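Cyanuric acid amidohydrolase (PDB 4NQ3) catalyses the hydrolytic opening of the s-triazine ring of cyanuric acid, giving carboxybiuret, which spontaneously decarboxylates to biuret, a step in the breakdown of atrazine. Local coordinates at residues A[188-193]-A[334-339]; A[117-122]-A[157-161]; A[123-128]-A[207-212]. The contacts are given in a common frame with arbitrary orientation. Residue numbers count along the deposited sequence, not the author numbering.

Contact 1. Residues A[188-193]-A[334-339]; sequences RGASAL and GGGEHQ. With MG (magnesium ion), chain K; BR8 (barbituric acid), chain C.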
loop_
_atom_site.group_PDB
_atom_site.type_symbol
_atom_site.label_atom_id
_atom_site.label_comp_id
_atom_site.label_asym_id
_atom_site.label_seq_id
_atom_site.Cartn_x
_atom_site.Cartn_y
_atom_site.Cartn_z
ATOM N N ARG A 188 -11.504 -19.041 -6.263
ATOM C CA ARG A 188 -12.811 -18.739 -5.692
ATOM C C ARG A 188 -13.897 -19.083 -6.708
ATOM O O ARG A 188 -14.918 -19.688 -6.365
ATOM C CB ARG A 188 -12.934 -17.259 -5.281
ATOM C CG ARG A 188 -12.166 -16.815 -4.041
ATOM C CD ARG A 188 -12.476 -15.359 -3.677
ATOM N NE ARG A 188 -12.082 -14.479 -4.766
ATOM C CZ ARG A 188 -11.003 -13.696 -4.747
ATOM N NH1 ARG A 188 -10.223 -13.666 -3.674
ATOM N NH2 ARG A 188 -10.707 -12.930 -5.793
ATOM N N GLY A 189 -13.655 -18.714 -7.963
ATOM C CA GLY A 189 -14.619 -18.906 -9.027
ATOM C C GLY A 189 -14.922 -20.364 -9.293
ATOM O O GLY A 189 -16.095 -20.742 -9.382
ATOM N N ALA A 190 -13.876 -21.178 -9.446
ATOM C CA ALA A 190 -14.065 -22.609 -9.672
ATOM C C ALA A 190 -14.798 -23.251 -8.501
ATOM O O ALA A 190 -15.717 -24.029 -8.689
ATOM C CB ALA A 190 -12.759 -23.293 -9.910
ATOM N N SER A 191 -14.398 -22.910 -7.289
ATOM C CA SER A 191 -15.099 -23.398 -6.111
ATOM C C SER A 191 -16.567 -22.991 -6.106
ATOM O O SER A 191 -17.437 -23.788 -5.766
ATOM C CB SER A 191 -14.425 -22.874 -4.849
ATOM O OG SER A 191 -13.116 -23.398 -4.767
ATOM N N ALA A 192 -16.851 -21.753 -6.484
ATOM C CA ALA A 192 -18.226 -21.285 -6.503
ATOM C C ALA A 192 -19.063 -22.098 -7.506
ATOM O O ALA A 192 -20.188 -22.500 -7.211
ATOM C CB ALA A 192 -18.266 -19.805 -6.834
ATOM N N LEU A 193 -18.505 -22.378 -8.679
ATOM C CA LEU A 193 -19.248 -23.153 -9.668
ATOM C C LEU A 193 -19.468 -24.561 -9.149
ATOM O O LEU A 193 -20.499 -25.179 -9.405
ATOM C CB LEU A 193 -18.508 -23.181 -10.998
ATOM C CG LEU A 193 -18.662 -21.811 -11.638
ATOM C CD1 LEU A 193 -17.792 -21.660 -12.876
ATOM C CD2 LEU A 193 -20.130 -21.558 -11.911
ATOM N N GLY A 334 -13.994 -10.691 0.318
ATOM C CA GLY A 334 -13.912 -10.009 -0.972
ATOM C C GLY A 334 -13.788 -10.949 -2.154
ATOM O O GLY A 334 -13.310 -12.059 -2.008
ATOM N N GLY A 335 -14.219 -10.504 -3.328
ATOM C CA GLY A 335 -14.085 -11.278 -4.551
ATOM C C GLY A 335 -15.241 -12.241 -4.737
ATOM O O GLY A 335 -15.283 -13.314 -4.129
ATOM N N GLY A 336 -16.181 -11.879 -5.600
ATOM C CA GLY A 336 -17.388 -12.661 -5.703
ATOM C C GLY A 336 -17.555 -13.322 -7.038
ATOM O O GLY A 336 -18.670 -13.314 -7.607
ATOM N N GLU A 337 -16.462 -13.917 -7.527
ATOM C CA GLU A 337 -16.483 -14.650 -8.796
ATOM C C GLU A 337 -17.539 -15.759 -8.758
ATOM O O GLU A 337 -17.428 -16.705 -7.978
ATOM C CB GLU A 337 -15.117 -15.245 -9.091
ATOM C CG GLU A 337 -14.016 -14.223 -9.342
ATOM C CD GLU A 337 -13.353 -13.725 -8.060
ATOM O OE1 GLU A 337 -13.785 -14.145 -6.961
ATOM O OE2 GLU A 337 -12.392 -12.917 -8.160
ATOM N N HIS A 338 -18.572 -15.633 -9.581
ATOM C CA HIS A 338 -19.667 -16.609 -9.607
ATOM C C HIS A 338 -20.388 -16.728 -8.281
ATOM O O HIS A 338 -21.088 -17.716 -8.034
ATOM C CB HIS A 338 -19.153 -17.982 -10.027
ATOM C CG HIS A 338 -18.451 -17.970 -11.344
ATOM N ND1 HIS A 338 -19.119 -17.826 -12.540
ATOM C CD2 HIS A 338 -17.136 -18.037 -11.654
ATOM C CE1 HIS A 338 -18.247 -17.825 -13.530
ATOM N NE2 HIS A 338 -17.037 -17.961 -13.020
ATOM N N GLN A 339 -20.217 -15.722 -7.426
ATOM C CA GLN A 339 -20.931 -15.675 -6.157
ATOM C C GLN A 339 -21.900 -14.511 -6.185
ATOM O O GLN A 339 -21.548 -13.382 -5.872
ATOM C CB GLN A 339 -19.945 -15.565 -5.009
ATOM C CG GLN A 339 -18.903 -16.661 -5.105
ATOM C CD GLN A 339 -17.633 -16.339 -4.344
ATOM O OE1 GLN A 339 -17.638 -16.172 -3.123
ATOM N NE2 GLN A 339 -16.534 -16.232 -5.071
HETATM MG MG MG K . -20.808 -11.729 -7.424
HETATM N N1 BR8 C . -9.132 -14.463 1.010
HETATM C C2 BR8 C . -9.076 -13.767 2.168
HETATM O O2 BR8 C . -8.164 -14.005 2.936
HETATM N N3 BR8 C . -10.015 -12.817 2.453
HETATM C C4 BR8 C . -11.074 -12.520 1.556
HETATM O O4 BR8 C . -11.894 -11.654 1.844
HETATM C C5 BR8 C . -11.274 -13.263 0.234
HETATM C C6 BR8 C . -10.143 -14.269 0.073
HETATM O O8 BR8 C . -10.098 -14.947 -0.929
#

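Contact 2. Residues A[117-122]-A[157-161]; sequences LPFEAL and CPLLT. With SO4 (sulfate ion), chain H.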
loop_
_atom_site.group_PDB
_atom_site.type_symbol
_atom_site.label_atom_id
_atom_site.label_comp_id
_atom_site.label_asym_id
_atom_site.label_seq_id
_atom_site.Cartn_x
_atom_site.Cartn_y
_atom_site.Cartn_z
ATOM N N LEU A 117 -5.242 -30.202 -3.817
ATOM C CA LEU A 117 -5.638 -29.827 -5.168
ATOM C C LEU A 117 -4.416 -29.636 -6.045
ATOM O O LEU A 117 -3.626 -28.715 -5.791
ATOM C CB LEU A 117 -6.441 -28.526 -5.139
ATOM C CG LEU A 117 -6.781 -27.920 -6.496
ATOM C CD1 LEU A 117 -7.816 -28.763 -7.207
ATOM C CD2 LEU A 117 -7.229 -26.469 -6.353
ATOM N N PRO A 118 -4.267 -30.482 -7.085
ATOM C CA PRO A 118 -3.195 -30.353 -8.090
ATOM C C PRO A 118 -3.157 -28.936 -8.649
ATOM O O PRO A 118 -4.213 -28.405 -8.979
ATOM C CB PRO A 118 -3.589 -31.349 -9.172
ATOM C CG PRO A 118 -4.520 -32.314 -8.493
ATOM C CD PRO A 118 -5.236 -31.533 -7.434
ATOM N N PHE A 119 -1.981 -28.322 -8.714
ATOM C CA PHE A 119 -1.882 -26.920 -9.117
ATOM C C PHE A 119 -2.469 -26.674 -10.502
ATOM O O PHE A 119 -2.889 -25.561 -10.829
ATOM C CB PHE A 119 -0.425 -26.463 -9.086
ATOM C CG PHE A 119 0.138 -26.323 -7.704
ATOM C CD1 PHE A 119 -0.686 -26.029 -6.636
ATOM C CD2 PHE A 119 1.491 -26.537 -7.468
ATOM C CE1 PHE A 119 -0.162 -25.902 -5.356
ATOM C CE2 PHE A 119 2.025 -26.429 -6.188
ATOM C CZ PHE A 119 1.201 -26.118 -5.135
ATOM N N GLU A 120 -2.508 -27.714 -11.321
ATOM C CA GLU A 120 -2.998 -27.557 -12.686
ATOM C C GLU A 120 -4.501 -27.787 -12.763
ATOM O O GLU A 120 -5.091 -27.709 -13.845
ATOM C CB GLU A 120 -2.255 -28.492 -13.629
ATOM C CG GLU A 120 -2.372 -29.954 -13.269
ATOM C CD GLU A 120 -1.356 -30.390 -12.222
ATOM O OE1 GLU A 120 -0.974 -31.583 -12.227
ATOM O OE2 GLU A 120 -0.920 -29.532 -11.412
ATOM N N ALA A 121 -5.108 -28.102 -11.620
ATOM C CA ALA A 121 -6.558 -28.221 -11.545
ATOM C C ALA A 121 -7.210 -26.911 -11.071
ATOM O O ALA A 121 -8.383 -26.669 -11.323
ATOM C CB ALA A 121 -6.941 -29.355 -10.643
ATOM N N LEU A 122 -6.439 -26.065 -10.401
ATOM C CA LEU A 122 -6.968 -24.827 -9.826
ATOM C C LEU A 122 -7.529 -23.958 -10.939
ATOM O O LEU A 122 -6.915 -23.813 -11.988
ATOM C CB LEU A 122 -5.875 -24.090 -9.031
ATOM C CG LEU A 122 -6.232 -22.759 -8.357
ATOM C CD1 LEU A 122 -5.579 -22.634 -6.975
ATOM C CD2 LEU A 122 -5.831 -21.580 -9.246
ATOM N N CYS A 157 -10.373 -22.102 -0.150
ATOM C CA CYS A 157 -9.670 -22.725 -1.274
ATOM C C CYS A 157 -8.250 -22.202 -1.407
ATOM O O CYS A 157 -7.929 -21.138 -0.892
ATOM C CB CYS A 157 -10.416 -22.473 -2.580
ATOM S SG CYS A 157 -10.701 -20.693 -2.845
ATOM N N PRO A 158 -7.408 -22.921 -2.154
ATOM C CA PRO A 158 -5.990 -22.582 -2.253
ATOM C C PRO A 158 -5.740 -21.468 -3.245
ATOM O O PRO A 158 -6.716 -20.878 -3.714
ATOM C CB PRO A 158 -5.352 -23.898 -2.718
ATOM C CG PRO A 158 -6.411 -24.576 -3.459
ATOM C CD PRO A 158 -7.698 -24.230 -2.764
ATOM N N LEU A 159 -4.468 -21.151 -3.503
ATOM C CA LEU A 159 -4.094 -20.168 -4.518
ATOM C C LEU A 159 -2.723 -20.529 -5.055
ATOM O O LEU A 159 -2.106 -21.480 -4.585
ATOM C CB LEU A 159 -4.095 -18.750 -3.941
ATOM C CG LEU A 159 -3.192 -18.484 -2.721
ATOM C CD1 LEU A 159 -1.721 -18.404 -3.114
ATOM C CD2 LEU A 159 -3.613 -17.235 -2.004
ATOM N N LEU A 160 -2.231 -19.752 -6.010
ATOM C CA LEU A 160 -0.901 -19.988 -6.566
ATOM C C LEU A 160 0.100 -18.878 -6.211
ATOM O O LEU A 160 -0.216 -17.681 -6.231
ATOM C CB LEU A 160 -0.977 -20.124 -8.087
ATOM C CG LEU A 160 -1.853 -21.258 -8.613
ATOM C CD1 LEU A 160 -1.801 -21.297 -10.122
ATOM C CD2 LEU A 160 -1.381 -22.583 -8.041
ATOM N N THR A 161 1.312 -19.291 -5.867
ATOM C CA THR A 161 2.420 -18.364 -5.733
ATOM C C THR A 161 3.383 -18.598 -6.887
ATOM O O THR A 161 3.280 -19.606 -7.591
ATOM C CB THR A 161 3.171 -18.551 -4.425
ATOM O OG1 THR A 161 3.768 -19.853 -4.434
ATOM C CG2 THR A 161 2.222 -18.401 -3.225
HETATM S S SO4 H . 4.988 -21.238 -1.169
HETATM O O1 SO4 H . 5.106 -21.622 0.243
HETATM O O2 SO4 H . 5.903 -20.145 -1.539
HETATM O O3 SO4 H . 3.604 -20.812 -1.332
HETATM O O4 SO4 H . 5.245 -22.390 -2.046
#

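Contact 3. Residues A[123-128]-A[207-212]; sequences GRMGQV and LSDAVI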
loop_
_atom_site.group_PDB
_atom_site.type_symbol
_atom_site.label_atom_id
_atom_site.label_comp_id
_atom_site.label_asym_id
_atom_site.label_seq_id
_atom_site.Cartn_x
_atom_site.Cartn_y
_atom_site.Cartn_z
ATOM N N GLY A 123 -8.726 -23.426 -10.737
ATOM C CA GLY A 123 -9.369 -22.592 -11.750
ATOM C C GLY A 123 -9.880 -23.390 -12.949
ATOM O O GLY A 123 -10.285 -22.822 -13.959
ATOM N N ARG A 124 -9.903 -24.714 -12.832
ATOM C CA ARG A 124 -10.359 -25.563 -13.934
ATOM C C ARG A 124 -11.355 -26.616 -13.445
ATOM O O ARG A 124 -11.622 -26.693 -12.252
ATOM C CB ARG A 124 -9.156 -26.205 -14.611
ATOM C CG ARG A 124 -8.224 -25.185 -15.237
ATOM C CD ARG A 124 -7.013 -25.862 -15.795
ATOM N NE ARG A 124 -6.178 -24.988 -16.613
ATOM C CZ ARG A 124 -4.865 -25.162 -16.762
ATOM N NH1 ARG A 124 -4.258 -26.173 -16.165
ATOM N NH2 ARG A 124 -4.149 -24.343 -17.509
HETATM N N MSE A 125 -11.915 -27.420 -14.342
HETATM C CA MSE A 125 -12.978 -28.356 -13.934
HETATM C C MSE A 125 -12.560 -29.326 -12.828
HETATM O O MSE A 125 -13.396 -29.758 -12.028
HETATM C CB MSE A 125 -13.476 -29.156 -15.128
HETATM C CG MSE A 125 -14.108 -28.293 -16.193
HETATM SE SE MSE A 125 -15.697 -27.433 -15.545
HETATM C CE MSE A 125 -16.735 -29.018 -15.022
ATOM N N GLY A 126 -11.274 -29.670 -12.785
ATOM C CA GLY A 126 -10.738 -30.408 -11.652
ATOM C C GLY A 126 -11.192 -29.828 -10.315
ATOM O O GLY A 126 -11.763 -30.520 -9.469
ATOM N N GLN A 127 -10.940 -28.543 -10.114
ATOM C CA GLN A 127 -11.343 -27.907 -8.868
ATOM C C GLN A 127 -12.848 -27.913 -8.691
ATOM O O GLN A 127 -13.352 -28.204 -7.604
ATOM C CB GLN A 127 -10.822 -26.476 -8.799
ATOM C CG GLN A 127 -11.168 -25.797 -7.513
ATOM C CD GLN A 127 -10.317 -24.576 -7.292
ATOM O OE1 GLN A 127 -9.793 -23.996 -8.261
ATOM N NE2 GLN A 127 -10.140 -24.185 -6.018
ATOM N N VAL A 128 -13.564 -27.593 -9.765
ATOM C CA VAL A 128 -15.016 -27.541 -9.713
ATOM C C VAL A 128 -15.604 -28.852 -9.236
ATOM O O VAL A 128 -16.464 -28.866 -8.345
ATOM C CB VAL A 128 -15.637 -27.230 -11.067
ATOM C CG1 VAL A 128 -17.142 -27.294 -10.930
ATOM C CG2 VAL A 128 -15.184 -25.858 -11.581
ATOM N N LEU A 207 -20.823 -26.146 -17.944
ATOM C CA LEU A 207 -19.518 -25.816 -17.376
ATOM C C LEU A 207 -18.364 -26.321 -18.220
ATOM O O LEU A 207 -18.396 -27.421 -18.736
ATOM C CB LEU A 207 -19.406 -26.405 -15.958
ATOM C CG LEU A 207 -20.471 -25.968 -14.951
ATOM C CD1 LEU A 207 -20.402 -26.764 -13.668
ATOM C CD2 LEU A 207 -20.260 -24.491 -14.655
ATOM N N SER A 208 -17.319 -25.519 -18.310
ATOM C CA SER A 208 -16.069 -25.934 -18.930
ATOM C C SER A 208 -14.970 -24.966 -18.484
ATOM O O SER A 208 -15.263 -23.897 -17.935
ATOM C CB SER A 208 -16.190 -25.938 -20.442
ATOM O OG SER A 208 -16.084 -24.616 -20.943
ATOM N N ASP A 209 -13.716 -25.334 -18.721
ATOM C CA ASP A 209 -12.594 -24.481 -18.340
ATOM C C ASP A 209 -12.824 -23.047 -18.848
ATOM O O ASP A 209 -12.575 -22.072 -18.130
ATOM C CB ASP A 209 -11.273 -25.042 -18.893
ATOM C CG ASP A 209 -10.703 -26.199 -18.057
ATOM O OD1 ASP A 209 -11.423 -26.769 -17.200
ATOM O OD2 ASP A 209 -9.524 -26.561 -18.287
ATOM N N ALA A 210 -13.327 -22.939 -20.078
ATOM C CA ALA A 210 -13.441 -21.653 -20.784
ATOM C C ALA A 210 -14.467 -20.699 -20.179
ATOM O O ALA A 210 -14.369 -19.475 -20.344
ATOM C CB ALA A 210 -13.768 -21.896 -22.230
ATOM N N VAL A 211 -15.458 -21.280 -19.508
ATOM C CA VAL A 211 -16.498 -20.553 -18.782
ATOM C C VAL A 211 -16.024 -19.898 -17.459
ATOM O O VAL A 211 -16.457 -18.800 -17.105
ATOM C CB VAL A 211 -17.670 -21.513 -18.466
ATOM C CG1 VAL A 211 -18.423 -21.085 -17.223
ATOM C CG2 VAL A 211 -18.586 -21.667 -19.662
ATOM N N ILE A 212 -15.140 -20.582 -16.739
ATOM C CA ILE A 212 -14.716 -20.156 -15.407
ATOM C C ILE A 212 -14.061 -18.781 -15.374
ATOM O O ILE A 212 -13.018 -18.546 -16.008
ATOM C CB ILE A 212 -13.732 -21.187 -14.799
ATOM C CG1 ILE A 212 -14.413 -22.565 -14.742
ATOM C CG2 ILE A 212 -13.253 -20.717 -13.431
ATOM C CD1 ILE A 212 -13.514 -23.695 -14.360
#

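Contact 1. Residues A[188-193]-A[334-339]
Charge pairing leads this contact. Arg188 and Glu337 form a two-pronged salt bridge: NE of Arg188 lies 2.8 Å from OE1 of Glu337, and NH2 of Arg188 lies 2.9 Å from OE2 of Glu337. Both hydrogen bonds are nearly straight. The carboxylate sits at the guanidinium edge, a geometry consistent with Glu337 holding the guanidinium in place for the ligand.

Ligand bonds come next. Arg188 NH1 donates to O8 of barbituric acid at 3.0 Å, and Gly334 N donates to its O4 at 2.8 Å. Gly335 passes over one face of the guanidinium. Its phi is positive, and a side chain here would collide with Arg188 CZ.

Apolar contacts follow. Ala192 CB lies 3.6 Å from Gln339 CG and 3.8 Å from His338 CB. Leu193 CD1 makes a CH-pi contact over the face of the His338 ring, 3.8 Å from its centroid.

A type II turn from Gly336 to Gln339 shapes the loop. Gln339 NE2 bonds to Glu337 O at 3.1 Å, and Gln339 OE1 accepts from Cys225 N. Gln339 O binds magnesium at 2.4 Å, so the chain from Gly334 onward contributes to both the ligand site and the metal site.

Helix 180-199 of repeat RU B thus meets the loop after strand 331-334 of RU C. Helix 125-141 packs on Ala190, and strand 223-227 touches Arg188, Ala192 and Gln339.

Contact 2. Residues A[117-122]-A[157-161]
Leu117 opens the contact. Its side chain points toward the 157-161 segment, and its CD2 lies 3.6 Å from CG of Pro158. This is the closest approach between the two segments. The backbone of Leu117 is also hydrogen-bonded to Leu232, which ties this part of the loop to the rest of RU B.

The chain then turns. Ala121 N bonds to Pro118 O at 2.8 Å, and this tight bend carries Glu120 away from the interface. Glu120 forms a salt bridge with Arg171 instead. Within the bend, Phe119 keeps its ring near the second segment: its CD1 is 3.8 Å from CD2 of Leu160. Arg164 of helix 162-170 also touches this ring.

Leu122 closes the segment and points into the contact. CD1 of Leu122 lies 3.8 Å from CA of Leu159 and 4.1 Å from CG of Pro158. CD2 of Leu122 lies 4.0 Å from CG of Leu160. Its two methyl groups therefore cover the backbone at Leu159 and the side chains before and after it. The CA-to-CB bond of Leu159 points away from 117-122, and its side chain lies near Ser227 and Arg52, which bind substrate.

The two segments meet through carbon packing and have no hydrogen bonds to each other. Polar groups of 157-161 find other partners: Pro158 O accepts from the hydroxyls of Ser227 and Ser187, and Leu160 N bonds to Ser183 OG. The chemistry implies an apolar, buried interface between the two loops, with Leu159 on the side toward the substrate pocket.

Contact 3. Residues A[123-128]-A[207-212]
Met125, Ile212 and Asp209 carry most of this contact. Met125 is modelled as selenomethionine. Its SE lies 3.7 Å from Ser208 CA, and its CE lies 3.9 Å from Leu207 CB. The side chain thus lies along the start of the 207-212 segment.

Ile212 points at the other segment and is buried. Its CD1 packs against the start of helix 125-141, 3.4 Å from Gly123 O, 3.7 Å from Arg124 CA and 3.9 Å from Val128 CG2.

Asp209 supplies the polar link. Its OD1 accepts a hydrogen bond from Met125 N at 3.0 Å. The charge of Arg124 is near, but its NE is 4.1 Å from Asp209 OD2, beyond a salt bridge. Arg124 NH1 bonds to Glu120 O and Thr174 O instead.

The arrangement joins a loop to a helix start within repeat RU B: Asp209, from the loop after helix 180-199, binds the backbone NH of Met125, the first residue after N-cap Arg124, and apolar side chains pack beside it.

Overall arrangement
All three contacts meet around helices 125-141 and 180-199 of RU B. The centres of contact 1 and contact 2 are about 14 Å apart. Those of contact 1 and contact 3 are about 11 Å apart, and those of contact 2 and contact 3 about 12 Å. Segments 117-122 and 123-128 are consecutive, then 157-161, 188-193, 207-212 and 334-339 follow. Contact 2 closes before contact 1 opens, while contact 3 crosses both. Gln127, of contact 3, touches both other contacts: Leu117, Leu122 and Cys157 of contact 2, and Ala190 and Ser191 of contact 1. Contacts 2 and 3 stay within RU B. Contact 1 joins RU B to RU C beside the substrate site, to which all three repeats contribute.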